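Local coordinates for SMI1/KNR4 family protein (Pseudomonas syringae pv. tomato, PDB 2PAG) that is of unknown function but belongs to the SMI1/KNR4 (SUKH) family and binds calcium, at residues E20-L34 with V62-C75. Residues are numbered along the deposited sequence; the frame is centred on the assembly and turned at random.
Sequences ELPDEDQLVEIEEQL and VTDPQSHTYLPEVC
Ile30, on helix 24-34, packs between Val62 and the start of helix 71-81 in this SMI1/KNR4 (SUKH) family fold, helices with an antiparallel sheet. The two helix segments run roughly parallel, at 28°, their axes 10.5 Å apart at closest approach. The buried part of the contact is apolar. Ile30 CG1 lies 3.7 Å from Val62 CB. With chi1 -63°, CG1 lies beside the backbone N and CG2 is anti to it, which turns CG1 to Val62 and CG2 to Leu71 CD2. Its tip, CD1, reaches Pro72 CG at 3.8 Å and also touches the phenol end of Tyr70. One turn on, Leu34 puts CD1 against Cys75 SG and CD2 against Pro72 CA. The packing is tightest at the other end, where Val62 CG2 presses on Pro22 CB at 3.5 Å, closer than usual for two carbons. Helix 40-49 contacts Leu27 behind this layer, and strand 88-93 contacts Leu71 and Cys75.

The solvent side is looser, polar and bridged by waters. Asp23 and Gln26 form a capping box at the start of helix 24-34; Gln26 N donates to Asp23 OD1, and Asp23 N to Gln26 OE1. Beside it, Thr63 turns CG2 toward Pro22 and OG1 toward the Glu20 backbone. One water links Thr63 OG1 to Glu20 N, and a second links Thr63 O to the Glu20 carboxylate. Further along, the Tyr70 ring is sandwiched between Pro72 CD and Pro65 CA, each 3.4 Å above one face. At its edge, a water in the ring plane bridges Tyr70 OH and Gln33 OE1, and it donates to Gln33 OE1 over 2.6 Å.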
# COMPACT_ATOMS: atom_id res chain seq x y z
N GLU A 20 -10.03 6.01 -7.67
CA GLU A 20 -9.35 7.17 -8.24
C GLU A 20 -7.86 7.13 -7.93
O GLU A 20 -7.44 6.64 -6.89
CB GLU A 20 -9.94 8.46 -7.69
CG GLU A 20 -11.42 8.63 -8.00
CD GLU A 20 -11.96 9.96 -7.52
OE1 GLU A 20 -11.76 10.29 -6.33
OE2 GLU A 20 -12.60 10.68 -8.33
N LEU A 21 -7.07 7.65 -8.86
CA LEU A 21 -5.62 7.71 -8.70
C LEU A 21 -5.31 9.10 -8.13
O LEU A 21 -5.81 10.11 -8.64
CB LEU A 21 -4.94 7.51 -10.05
CG LEU A 21 -3.44 7.22 -10.07
CD1 LEU A 21 -3.17 5.90 -9.34
CD2 LEU A 21 -2.95 7.15 -11.51
N PRO A 22 -4.49 9.17 -7.07
CA PRO A 22 -4.14 10.46 -6.47
C PRO A 22 -3.07 11.22 -7.24
O PRO A 22 -2.38 10.66 -8.08
CB PRO A 22 -3.63 10.05 -5.09
CG PRO A 22 -2.88 8.78 -5.41
CD PRO A 22 -3.85 8.06 -6.34
N ASP A 23 -2.98 12.52 -6.96
CA ASP A 23 -1.95 13.34 -7.57
C ASP A 23 -0.96 13.64 -6.46
O ASP A 23 -1.21 13.32 -5.29
CB ASP A 23 -2.53 14.65 -8.14
CG ASP A 23 -3.41 15.38 -7.15
OD1 ASP A 23 -2.99 15.55 -5.98
OD2 ASP A 23 -4.51 15.81 -7.55
N GLU A 24 0.17 14.25 -6.80
CA GLU A 24 1.18 14.54 -5.81
C GLU A 24 0.70 15.37 -4.62
O GLU A 24 1.10 15.11 -3.49
CB GLU A 24 2.39 15.20 -6.49
CG GLU A 24 3.11 14.23 -7.42
CD GLU A 24 4.32 14.83 -8.09
OE1 GLU A 24 4.14 15.74 -8.94
OE2 GLU A 24 5.45 14.41 -7.76
N ASP A 25 -0.18 16.34 -4.86
CA ASP A 25 -0.69 17.17 -3.78
C ASP A 25 -1.47 16.35 -2.76
O ASP A 25 -1.38 16.59 -1.55
CB ASP A 25 -1.60 18.28 -4.32
CG ASP A 25 -0.84 19.30 -5.15
OD1 ASP A 25 0.11 19.92 -4.62
OD2 ASP A 25 -1.20 19.48 -6.33
N GLN A 26 -2.24 15.38 -3.25
CA GLN A 26 -3.02 14.53 -2.36
C GLN A 26 -2.09 13.69 -1.49
O GLN A 26 -2.37 13.49 -0.31
CB GLN A 26 -3.97 13.63 -3.17
CG GLN A 26 -5.21 14.36 -3.68
CD GLN A 26 -6.07 13.53 -4.61
OE1 GLN A 26 -5.64 13.14 -5.69
NE2 GLN A 26 -7.31 13.26 -4.19
N LEU A 27 -0.99 13.22 -2.05
CA LEU A 27 -0.05 12.43 -1.26
C LEU A 27 0.61 13.30 -0.19
O LEU A 27 0.83 12.84 0.93
CB LEU A 27 1.01 11.78 -2.14
CG LEU A 27 0.56 10.47 -2.80
CD1 LEU A 27 -0.57 10.73 -3.77
CD2 LEU A 27 1.73 9.83 -3.51
N VAL A 28 0.93 14.54 -0.53
CA VAL A 28 1.53 15.43 0.45
C VAL A 28 0.56 15.61 1.62
O VAL A 28 0.97 15.58 2.78
CB VAL A 28 1.88 16.81 -0.15
CG1 VAL A 28 2.26 17.79 0.96
CG2 VAL A 28 3.05 16.67 -1.12
N GLU A 29 -0.73 15.76 1.31
CA GLU A 29 -1.74 15.92 2.37
C GLU A 29 -1.73 14.73 3.33
O GLU A 29 -1.79 14.90 4.55
CB GLU A 29 -3.15 16.06 1.78
CG GLU A 29 -3.41 17.35 1.03
CD GLU A 29 -4.89 17.53 0.71
OE1 GLU A 29 -5.49 16.62 0.09
OE2 GLU A 29 -5.45 18.59 1.07
N ILE A 30 -1.67 13.52 2.77
CA ILE A 30 -1.65 12.32 3.59
C ILE A 30 -0.40 12.28 4.47
O ILE A 30 -0.48 11.96 5.66
CB ILE A 30 -1.68 11.05 2.72
CG1 ILE A 30 -2.99 10.99 1.92
CG2 ILE A 30 -1.52 9.81 3.59
CD1 ILE A 30 -4.24 10.85 2.77
N GLU A 31 0.75 12.59 3.89
CA GLU A 31 2.00 12.59 4.64
C GLU A 31 1.88 13.53 5.84
O GLU A 31 2.23 13.18 6.96
CB GLU A 31 3.16 13.05 3.77
CG GLU A 31 3.52 12.09 2.66
CD GLU A 31 4.76 12.52 1.90
OE1 GLU A 31 4.73 13.60 1.28
OE2 GLU A 31 5.76 11.77 1.93
N GLU A 32 1.40 14.74 5.58
CA GLU A 32 1.26 15.72 6.65
C GLU A 32 0.29 15.27 7.73
O GLU A 32 0.53 15.49 8.91
CB GLU A 32 0.83 17.06 6.06
CG GLU A 32 1.79 17.56 4.99
CD GLU A 32 1.38 18.90 4.41
OE1 GLU A 32 0.18 19.07 4.09
OE2 GLU A 32 2.25 19.79 4.27
N GLN A 33 -0.81 14.64 7.32
CA GLN A 33 -1.80 14.15 8.27
C GLN A 33 -1.23 13.12 9.22
O GLN A 33 -1.61 13.05 10.39
CB GLN A 33 -2.96 13.49 7.54
CG GLN A 33 -3.93 14.42 6.88
CD GLN A 33 -4.98 13.63 6.13
OE1 GLN A 33 -5.63 12.74 6.69
NE2 GLN A 33 -5.15 13.95 4.86
N LEU A 34 -0.32 12.29 8.71
CA LEU A 34 0.29 11.23 9.50
C LEU A 34 1.65 11.63 10.05
O LEU A 34 2.29 10.87 10.77
CB LEU A 34 0.41 9.97 8.66
CG LEU A 34 -0.93 9.34 8.25
CD1 LEU A 34 -0.72 8.38 7.09
CD2 LEU A 34 -1.54 8.62 9.43
N VAL A 62 -5.48 6.43 -0.99
CA VAL A 62 -5.50 7.72 -0.32
C VAL A 62 -6.55 8.70 -0.86
O VAL A 62 -6.59 9.85 -0.41
CB VAL A 62 -4.13 8.42 -0.42
CG1 VAL A 62 -3.04 7.54 0.19
CG2 VAL A 62 -3.80 8.73 -1.88
N THR A 63 -7.39 8.25 -1.78
CA THR A 63 -8.38 9.13 -2.40
C THR A 63 -9.82 9.06 -1.89
O THR A 63 -10.64 9.91 -2.23
CB THR A 63 -8.42 8.91 -3.93
OG1 THR A 63 -8.80 7.55 -4.20
CG2 THR A 63 -7.04 9.18 -4.54
N ASP A 64 -10.13 8.04 -1.09
CA ASP A 64 -11.48 7.91 -0.54
C ASP A 64 -11.43 7.72 0.98
O ASP A 64 -11.24 6.61 1.48
CB ASP A 64 -12.20 6.72 -1.19
CG ASP A 64 -13.57 6.46 -0.58
OD1 ASP A 64 -14.07 7.32 0.17
OD2 ASP A 64 -14.15 5.38 -0.87
N PRO A 65 -11.60 8.81 1.74
CA PRO A 65 -11.56 8.74 3.20
C PRO A 65 -12.57 7.78 3.84
O PRO A 65 -12.46 7.46 5.03
CB PRO A 65 -11.78 10.19 3.63
CG PRO A 65 -12.54 10.79 2.48
CD PRO A 65 -11.84 10.19 1.29
N GLN A 66 -13.55 7.32 3.07
CA GLN A 66 -14.55 6.40 3.60
C GLN A 66 -14.22 4.95 3.31
O GLN A 66 -14.91 4.04 3.76
CB GLN A 66 -15.93 6.74 3.02
CG GLN A 66 -16.47 8.09 3.46
CD GLN A 66 -16.75 8.15 4.95
OE1 GLN A 66 -15.83 8.01 5.77
NE2 GLN A 66 -18.01 8.36 5.31
N SER A 67 -13.14 4.73 2.55
CA SER A 67 -12.72 3.38 2.20
C SER A 67 -12.02 2.63 3.33
O SER A 67 -11.32 3.24 4.15
CB SER A 67 -11.78 3.44 1.00
OG SER A 67 -11.15 2.18 0.79
N HIS A 68 -12.19 1.31 3.37
CA HIS A 68 -11.53 0.51 4.39
C HIS A 68 -10.04 0.37 4.12
O HIS A 68 -9.31 -0.21 4.92
CB HIS A 68 -12.17 -0.88 4.53
CG HIS A 68 -12.06 -1.73 3.31
ND1 HIS A 68 -12.86 -1.55 2.20
CD2 HIS A 68 -11.25 -2.78 3.02
CE1 HIS A 68 -12.55 -2.45 1.28
NE2 HIS A 68 -11.58 -3.21 1.75
N THR A 69 -9.58 0.90 2.98
CA THR A 69 -8.16 0.84 2.66
C THR A 69 -7.52 2.23 2.76
O THR A 69 -6.34 2.39 2.47
CB THR A 69 -7.90 0.30 1.23
OG1 THR A 69 -8.57 1.12 0.26
CG2 THR A 69 -8.39 -1.14 1.12
N TYR A 70 -8.30 3.22 3.19
CA TYR A 70 -7.80 4.59 3.34
C TYR A 70 -6.57 4.58 4.26
O TYR A 70 -6.67 4.27 5.44
CB TYR A 70 -8.92 5.46 3.93
CG TYR A 70 -8.59 6.93 3.97
CD1 TYR A 70 -8.16 7.60 2.83
CD2 TYR A 70 -8.73 7.66 5.15
CE1 TYR A 70 -7.87 8.97 2.86
CE2 TYR A 70 -8.44 9.03 5.19
CZ TYR A 70 -8.01 9.67 4.05
OH TYR A 70 -7.75 11.02 4.10
N LEU A 71 -5.42 4.96 3.71
CA LEU A 71 -4.17 4.92 4.45
C LEU A 71 -4.15 5.45 5.89
O LEU A 71 -3.66 4.77 6.79
CB LEU A 71 -3.04 5.58 3.64
CG LEU A 71 -1.61 5.39 4.16
CD1 LEU A 71 -1.32 3.90 4.41
CD2 LEU A 71 -0.63 5.94 3.13
N PRO A 72 -4.69 6.66 6.13
CA PRO A 72 -4.66 7.16 7.51
C PRO A 72 -5.41 6.24 8.48
O PRO A 72 -4.96 6.06 9.62
CB PRO A 72 -5.30 8.54 7.39
CG PRO A 72 -4.89 8.97 6.01
CD PRO A 72 -5.16 7.71 5.20
N GLU A 73 -6.54 5.69 8.05
CA GLU A 73 -7.30 4.79 8.90
C GLU A 73 -6.59 3.44 9.07
O GLU A 73 -6.61 2.86 10.15
CB GLU A 73 -8.71 4.56 8.35
CG GLU A 73 -9.60 5.81 8.33
CD GLU A 73 -10.15 6.19 9.70
OE1 GLU A 73 -10.90 7.20 9.78
OE2 GLU A 73 -9.84 5.51 10.71
N VAL A 74 -5.99 2.94 7.99
CA VAL A 74 -5.27 1.67 8.06
C VAL A 74 -4.07 1.81 9.01
O VAL A 74 -3.76 0.90 9.78
CB VAL A 74 -4.78 1.22 6.65
CG1 VAL A 74 -3.92 -0.02 6.77
CG2 VAL A 74 -5.98 0.91 5.76
N CYS A 75 -3.39 2.96 8.96
CA CYS A 75 -2.24 3.20 9.83
C CYS A 75 -2.67 3.21 11.29
O CYS A 75 -2.05 2.56 12.13
CB CYS A 75 -1.58 4.54 9.50
SG CYS A 75 -0.56 4.52 8.01
O HOH W 1 -11.37 6.19 -4.93
O HOH W 2 -12.14 8.71 -4.36
O HOH W 3 -8.15 12.40 6.12